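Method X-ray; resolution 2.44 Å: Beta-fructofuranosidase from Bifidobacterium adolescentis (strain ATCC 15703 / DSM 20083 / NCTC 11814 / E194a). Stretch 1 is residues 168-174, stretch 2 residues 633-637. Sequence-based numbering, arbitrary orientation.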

ATOM      1  N   LEU A 168      -7.047 -13.794   0.329  1.00 45.77           N
ATOM      2  CA  LEU A 168      -5.960 -12.814   0.355  1.00 40.61           C
ATOM      3  C   LEU A 168      -5.114 -12.836  -0.916  1.00 45.97           C
ATOM      4  O   LEU A 168      -4.107 -12.124  -1.001  1.00 39.91           O
ATOM      5  CB  LEU A 168      -5.054 -13.028   1.573  1.00 38.77           C
ATOM      6  CG  LEU A 168      -5.612 -12.663   2.945  1.00 44.43           C
ATOM      7  CD1 LEU A 168      -4.815 -13.357   4.038  1.00 39.76           C
ATOM      8  CD2 LEU A 168      -5.600 -11.154   3.132  1.00 30.11           C
ATOM      9  N   VAL A 169      -5.515 -13.635  -1.904  1.00 45.55           N
ATOM     10  CA  VAL A 169      -4.778 -13.776  -3.160  1.00 43.48           C
ATOM     11  C   VAL A 169      -5.599 -13.275  -4.343  1.00 40.90           C
ATOM     12  O   VAL A 169      -5.118 -12.461  -5.140  1.00 43.11           O
ATOM     13  CB  VAL A 169      -4.330 -15.238  -3.381  1.00 43.49           C
ATOM     14  CG1 VAL A 169      -3.732 -15.405  -4.768  1.00 39.59           C
ATOM     15  CG2 VAL A 169      -3.335 -15.655  -2.306  1.00 39.00           C
ATOM     16  N   HIS A 170      -6.837 -13.745  -4.477  1.00 39.83           N
ATOM     17  CA  HIS A 170      -7.728 -13.350  -5.564  1.00 39.96           C
ATOM     18  C   HIS A 170      -8.691 -12.280  -5.067  1.00 41.03           C
ATOM     19  O   HIS A 170      -9.302 -12.438  -4.007  1.00 46.04           O
ATOM     20  CB  HIS A 170      -8.515 -14.550  -6.097  1.00 37.37           C
ATOM     21  CG  HIS A 170      -7.656 -15.693  -6.538  1.00 40.90           C
ATOM     22  ND1 HIS A 170      -7.312 -16.733  -5.700  1.00 41.67           N
ATOM     23  CD2 HIS A 170      -7.077 -15.966  -7.731  1.00 42.05           C
ATOM     24  CE1 HIS A 170      -6.556 -17.594  -6.357  1.00 43.10           C
ATOM     25  NE2 HIS A 170      -6.399 -17.152  -7.592  1.00 43.28           N
ATOM     26  N   TRP A 171      -8.853 -11.213  -5.846  1.00 41.58           N
ATOM     27  CA  TRP A 171      -9.577 -10.029  -5.403  1.00 42.56           C
ATOM     28  C   TRP A 171     -10.770  -9.741  -6.302  1.00 40.60           C
ATOM     29  O   TRP A 171     -10.695  -9.891  -7.525  1.00 43.48           O
ATOM     30  CB  TRP A 171      -8.634  -8.823  -5.351  1.00 39.62           C
ATOM     31  CG  TRP A 171      -7.592  -9.026  -4.308  1.00 38.82           C
ATOM     32  CD1 TRP A 171      -6.336  -9.532  -4.487  1.00 38.21           C
ATOM     33  CD2 TRP A 171      -7.732  -8.784  -2.907  1.00 36.24           C
ATOM     34  NE1 TRP A 171      -5.679  -9.597  -3.283  1.00 34.22           N
ATOM     35  CE2 TRP A 171      -6.515  -9.145  -2.296  1.00 34.93           C
ATOM     36  CE3 TRP A 171      -8.764  -8.279  -2.109  1.00 35.34           C
ATOM     37  CZ2 TRP A 171      -6.302  -9.024  -0.925  1.00 36.88           C
ATOM     38  CZ3 TRP A 171      -8.553  -8.163  -0.748  1.00 42.71           C
ATOM     39  CH2 TRP A 171      -7.331  -8.531  -0.169  1.00 40.90           C
ATOM     40  N   THR A 172     -11.870  -9.332  -5.675  1.00 38.36           N
ATOM     41  CA  THR A 172     -13.087  -8.912  -6.354  1.00 37.87           C
ATOM     42  C   THR A 172     -13.268  -7.414  -6.144  1.00 39.96           C
ATOM     43  O   THR A 172     -13.264  -6.941  -5.003  1.00 39.59           O
ATOM     44  CB  THR A 172     -14.303  -9.677  -5.820  1.00 40.20           C
ATOM     45  OG1 THR A 172     -14.203 -11.060  -6.186  1.00 41.74           O
ATOM     46  CG2 THR A 172     -15.590  -9.101  -6.384  1.00 36.67           C
ATOM     47  N   HIS A 173     -13.423  -6.674  -7.241  1.00 40.05           N
ATOM     48  CA  HIS A 173     -13.472  -5.217  -7.183  1.00 39.47           C
ATOM     49  C   HIS A 173     -14.842  -4.724  -6.739  1.00 44.88           C
ATOM     50  O   HIS A 173     -15.874  -5.219  -7.197  1.00 52.23           O
ATOM     51  CB  HIS A 173     -13.134  -4.619  -8.546  1.00 43.36           C
ATOM     52  CG  HIS A 173     -11.719  -4.845  -8.975  1.00 44.24           C
ATOM     53  ND1 HIS A 173     -10.667  -4.093  -8.499  1.00 39.23           N
ATOM     54  CD2 HIS A 173     -11.183  -5.736  -9.842  1.00 43.97           C
ATOM     55  CE1 HIS A 173      -9.543  -4.511  -9.053  1.00 42.18           C
ATOM     56  NE2 HIS A 173      -9.828  -5.506  -9.875  1.00 43.88           N
ATOM     57  N   LEU A 174     -14.845  -3.719  -5.863  1.00 39.82           N
ATOM     58  CA  LEU A 174     -16.061  -3.140  -5.303  1.00 42.01           C
ATOM     59  C   LEU A 174     -16.168  -1.670  -5.708  1.00 43.65           C
ATOM     60  O   LEU A 174     -15.216  -1.127  -6.280  1.00 35.22           O
ATOM     61  CB  LEU A 174     -16.056  -3.309  -3.782  1.00 37.85           C
ATOM     62  CG  LEU A 174     -16.261  -4.753  -3.322  1.00 39.20           C
ATOM     63  CD1 LEU A 174     -16.269  -4.841  -1.807  1.00 29.62           C
ATOM     64  CD2 LEU A 174     -17.548  -5.324  -3.911  1.00 34.26           C
ATOM     65  N   ASN A 633       1.392 -18.659 -10.799  1.00 43.07           N
ATOM     66  CA  ASN A 633       0.060 -18.482 -11.352  1.00 44.66           C
ATOM     67  C   ASN A 633      -0.311 -17.001 -11.401  1.00 47.82           C
ATOM     68  O   ASN A 633       0.319 -16.148 -10.771  1.00 45.66           O
ATOM     69  CB  ASN A 633      -0.979 -19.230 -10.517  1.00 43.54           C
ATOM     70  CG  ASN A 633      -0.795 -20.730 -10.556  1.00 46.34           C
ATOM     71  OD1 ASN A 633      -0.452 -21.303 -11.590  1.00 46.47           O
ATOM     72  ND2 ASN A 633      -1.029 -21.379  -9.423  1.00 45.23           N
ATOM     73  N   GLY A 634      -1.367 -16.704 -12.160  1.00 46.95           N
ATOM     74  CA  GLY A 634      -1.977 -15.395 -12.155  1.00 44.15           C
ATOM     75  C   GLY A 634      -3.270 -15.409 -11.362  1.00 45.96           C
ATOM     76  O   GLY A 634      -3.849 -16.465 -11.115  1.00 58.53           O
ATOM     77  N   ILE A 635      -3.721 -14.220 -10.963  1.00 41.89           N
ATOM     78  CA  ILE A 635      -4.896 -14.077 -10.110  1.00 43.78           C
ATOM     79  C   ILE A 635      -6.111 -13.563 -10.862  1.00 51.15           C
ATOM     80  O   ILE A 635      -7.183 -13.426 -10.255  1.00 53.22           O
ATOM     81  CB  ILE A 635      -4.604 -13.173  -8.898  1.00 37.82           C
ATOM     82  CG1 ILE A 635      -4.344 -11.736  -9.352  1.00 37.63           C
ATOM     83  CG2 ILE A 635      -3.426 -13.711  -8.103  1.00 37.80           C
ATOM     84  CD1 ILE A 635      -4.269 -10.742  -8.219  1.00 34.32           C
ATOM     85  N   TRP A 636      -5.992 -13.274 -12.154  1.00 53.64           N
ATOM     86  CA  TRP A 636      -7.135 -12.823 -12.943  1.00 62.63           C
ATOM     87  C   TRP A 636      -7.647 -13.873 -13.915  1.00 86.57           C
ATOM     88  O   TRP A 636      -8.861 -14.021 -14.071  1.00 87.77           O
ATOM     89  CB  TRP A 636      -6.778 -11.540 -13.703  1.00 50.12           C
ATOM     90  CG  TRP A 636      -6.112 -10.516 -12.829  1.00 45.28           C
ATOM     91  CD1 TRP A 636      -4.792 -10.175 -12.830  1.00 44.72           C
ATOM     92  CD2 TRP A 636      -6.734  -9.711 -11.814  1.00 41.34           C
ATOM     93  NE1 TRP A 636      -4.552  -9.204 -11.888  1.00 42.19           N
ATOM     94  CE2 TRP A 636      -5.726  -8.903 -11.250  1.00 44.39           C
ATOM     95  CE3 TRP A 636      -8.041  -9.594 -11.330  1.00 40.78           C
ATOM     96  CZ2 TRP A 636      -5.986  -7.989 -10.225  1.00 45.01           C
ATOM     97  CZ3 TRP A 636      -8.296  -8.686 -10.311  1.00 41.68           C
ATOM     98  CH2 TRP A 636      -7.273  -7.896  -9.770  1.00 40.68           C
ATOM     99  N   ARG A 637      -6.754 -14.618 -14.559  1.00 71.23           N
ATOM    100  CA  ARG A 637      -7.154 -15.709 -15.442  1.00 81.74           C
ATOM    101  C   ARG A 637      -6.602 -17.042 -14.943  1.00 81.44           C
ATOM    102  O   ARG A 637      -5.388 -17.228 -14.852  1.00 79.20           O
ATOM    103  CB  ARG A 637      -6.683 -15.448 -16.876  1.00 82.81           C
TER
HETATM  104  O   HOH W   1      -5.075 -18.530  -9.518  1.00 50.69           O
HETATM  105  O   HOH W   2      -7.754 -11.423  -8.448  1.00 45.29           O

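The contact joins two stretches whose touching residues lie at least 463 apart in sequence; it is small, burying 278 Å² in total, and most of what stretch 2 contributes comes from I635 and W636. No direct hydrogen bond crosses it; the polar links run through two waters, and the remainder is van der Waals packing.

I635 has the largest share. Its CA-to-CB bond points toward stretch 1, and the side chain, with chi1 in p and chi2 in t, is buried against V169, H170 and W171. Both branches pack on V169: CG2 and CD1 of I635 each lie 3.6 Å from O of V169, and CG2 of I635 also makes an apolar contact with CG1 of V169 at 3.8 Å. CD1 of I635 further lies 4.4 Å from CD1 of W171, at the edge of the indole. The backbone of I635 also takes part, its O approaching CD2 of H170 at 3.6 Å, near the plane of the imidazole.

The same carbonyl is engaged by water 2, which accepts from N of W171 (2.8 Å) and donates to O of I635 (2.8 Å), joining the two backbones where they are too far apart to bond directly. Water 1 makes a second bridge: it donates to O of G634 (2.9 Å) and is hydrogen-bonded to NE2 of H170 (2.7 Å), spanning the 4.4 Å between NE2 of H170 and O of G634.

W636 starts away from stretch 1 at its CA-to-CB bond, but the far end of its indole returns to it. CZ3 of W636 sits 3.9 Å from O of W171, and CH2 of W636 is 3.5 Å from NE2 of H173. The H173 ring and the six-membered ring of W636 are nearly parallel (6°), yet with centroids 5.5 Å apart they meet rim to rim, neither covering the other's face.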